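Local structure of superoxide dismutase (Candida albicans, 4GUN) at residues D14-L17 / D18-E21. The protein probably protects the cell from superoxide, using a manganese ion to convert the radical into hydrogen peroxide and molecular oxygen. The protein carries 2 engineered substitutions. Sequence-based numbering, arbitrary orientation.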
ATOM      1  N   ASP A  14       4.618  33.964   4.176  1.00 19.99           N
ATOM      2  CA  ASP A  14       5.577  34.953   4.706  1.00 20.80           C
ATOM      3  C   ASP A  14       6.662  35.435   3.711  1.00 24.14           C
ATOM      4  O   ASP A  14       7.671  36.020   4.125  1.00 26.39           O
ATOM      5  CB  ASP A  14       6.223  34.441   6.015  1.00 23.22           C
ATOM      6  CG  ASP A  14       5.280  33.751   6.994  1.00 36.71           C
ATOM      7  OD1 ASP A  14       4.126  34.237   7.163  1.00 38.79           O
ATOM      8  OD2 ASP A  14       5.706  32.756   7.628  1.00 42.81           O
ATOM      9  N   TRP A  15       6.458  35.194   2.418  1.00 16.62           N
ATOM     10  CA  TRP A  15       7.380  35.623   1.369  1.00 15.03           C
ATOM     11  C   TRP A  15       6.644  35.867   0.063  1.00 18.33           C
ATOM     12  O   TRP A  15       5.565  35.311  -0.154  1.00 17.09           O
ATOM     13  CB  TRP A  15       8.560  34.643   1.182  1.00 13.02           C
ATOM     14  CG  TRP A  15       8.216  33.191   1.331  1.00 13.77           C
ATOM     15  CD1 TRP A  15       8.385  32.424   2.445  1.00 16.43           C
ATOM     16  CD2 TRP A  15       7.714  32.310   0.310  1.00 13.56           C
ATOM     17  NE1 TRP A  15       7.995  31.130   2.196  1.00 15.39           N
ATOM     18  CE2 TRP A  15       7.577  31.029   0.893  1.00 16.91           C
ATOM     19  CE3 TRP A  15       7.333  32.488  -1.037  1.00 15.08           C
ATOM     20  CZ2 TRP A  15       7.059  29.933   0.188  1.00 16.14           C
ATOM     21  CZ3 TRP A  15       6.848  31.392  -1.747  1.00 16.54           C
ATOM     22  CH2 TRP A  15       6.715  30.135  -1.133  1.00 16.99           C
ATOM     23  N   ALA A  16       7.232  36.707  -0.804  1.00 15.68           N
ATOM     24  CA  ALA A  16       6.678  37.038  -2.126  1.00 14.82           C
ATOM     25  C   ALA A  16       6.839  35.823  -3.052  1.00 16.18           C
ATOM     26  O   ALA A  16       7.769  35.032  -2.874  1.00 14.11           O
ATOM     27  CB  ALA A  16       7.399  38.250  -2.697  1.00 15.54           C
ATOM     28  N   LEU A  17       5.935  35.660  -4.038  1.00 12.46           N
ATOM     29  CA  LEU A  17       5.976  34.497  -4.934  1.00 11.79           C
ATOM     30  C   LEU A  17       7.289  34.320  -5.722  1.00 14.10           C
ATOM     31  O   LEU A  17       7.718  33.189  -6.007  1.00 13.79           O
ATOM     32  CB  LEU A  17       4.775  34.523  -5.880  1.00 11.55           C
ATOM     33  CG  LEU A  17       3.408  34.366  -5.251  1.00 15.38           C
ATOM     34  CD1 LEU A  17       2.321  34.843  -6.208  1.00 16.17           C
ATOM     35  CD2 LEU A  17       3.155  32.907  -4.829  1.00 14.11           C
ATOM     36  N   ASP A  18       7.936  35.430  -6.041  1.00  9.54           N
ATOM     37  CA  ASP A  18       9.179  35.408  -6.811  1.00 10.53           C
ATOM     38  C   ASP A  18      10.459  35.444  -5.931  1.00 13.85           C
ATOM     39  O   ASP A  18      11.566  35.454  -6.461  1.00 14.20           O
ATOM     40  CB  ASP A  18       9.166  36.591  -7.802  1.00 13.13           C
ATOM     41  CG  ASP A  18       9.238  37.973  -7.153  1.00 25.28           C
ATOM     42  OD1 ASP A  18       9.418  38.961  -7.890  1.00 27.17           O
ATOM     43  OD2 ASP A  18       9.069  38.065  -5.908  1.00 28.56           O
ATOM     44  N   ALA A  19      10.293  35.467  -4.606  1.00 10.89           N
ATOM     45  CA  ALA A  19      11.382  35.602  -3.629  1.00 10.48           C
ATOM     46  C   ALA A  19      12.290  34.381  -3.463  1.00 14.03           C
ATOM     47  O   ALA A  19      13.368  34.519  -2.883  1.00 13.82           O
ATOM     48  CB  ALA A  19      10.816  36.067  -2.287  1.00 10.86           C
ATOM     49  N   LEU A  20      11.884  33.194  -3.993  1.00  9.39           N
ATOM     50  CA  LEU A  20      12.681  31.949  -3.937  1.00  8.61           C
ATOM     51  C   LEU A  20      13.538  31.752  -5.190  1.00 11.07           C
ATOM     52  O   LEU A  20      14.322  30.801  -5.259  1.00  9.33           O
ATOM     53  CB  LEU A  20      11.802  30.695  -3.637  1.00  8.81           C
ATOM     54  CG  LEU A  20      10.787  30.787  -2.449  1.00 13.03           C
ATOM     55  CD1 LEU A  20      10.296  29.391  -2.066  1.00 12.74           C
ATOM     56  CD2 LEU A  20      11.402  31.478  -1.206  1.00 13.75           C
ATOM     57  N   GLU A  21      13.411  32.671  -6.179  1.00  9.29           N
ATOM     58  CA  GLU A  21      14.200  32.649  -7.428  1.00  9.12           C
ATOM     59  C   GLU A  21      15.687  32.865  -7.103  1.00 14.22           C
ATOM     60  O   GLU A  21      15.960  33.601  -6.156  1.00 15.09           O
ATOM     61  CB  GLU A  21      13.683  33.733  -8.396  1.00  9.91           C
ATOM     62  CG  GLU A  21      12.371  33.314  -9.035  1.00 11.79           C
ATOM     63  CD  GLU A  21      11.714  34.313  -9.963  1.00 20.13           C
ATOM     64  OE1 GLU A  21      12.294  35.396 -10.208  1.00 21.09           O
ATOM     65  OE2 GLU A  21      10.604  34.005 -10.448  1.00 15.48           O
TER
HETATM   66  O   HOH W   1      10.176  32.256  -6.206  1.00 17.15           O
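Leu-20 lies over one face of the Trp-15 indole, the two side chains crossing at about a right angle. Its CD1 makes a CH-pi contact 4.0 Å from the six-membered ring centroid and 17° off the ring normal, while CD2 sits nearer the rim, 4.1 Å from Trp-15 CD2. Branching suits leucine here, since both methyls can rest on a flat ring. Trp-15 carries CG between its backbone N and carbonyl carbon (chi1 37°), which swings the indole round to meet Leu-20; the NE1 bond to Trp-84 O and the packing of Leu-20 together limit the ring's rotation.

Beside the ring, a type I beta turn from Ala-16 to Ala-19 is closed by Ala-19 N donating to Ala-16 O at 3.1 Å. Small side chains fit: Ala-16 CB and Ala-19 CB lie 4.1 Å apart. One water bridges Leu-17 O (2.6 Å) and Leu-20 N (2.9 Å). The CA-CB bond of Leu-17 points away from 18-21, and its side chain packs on Lys-26 and Ile-33 of helix 26-56. A second type I turn, Asp-18 to Glu-21, has only a weak Glu-21 N to Asp-18 O bond. The turns overlap at Asp-18 and Ala-19, leading into that alpha-hairpin helix, which supplies manganese ligand His-32.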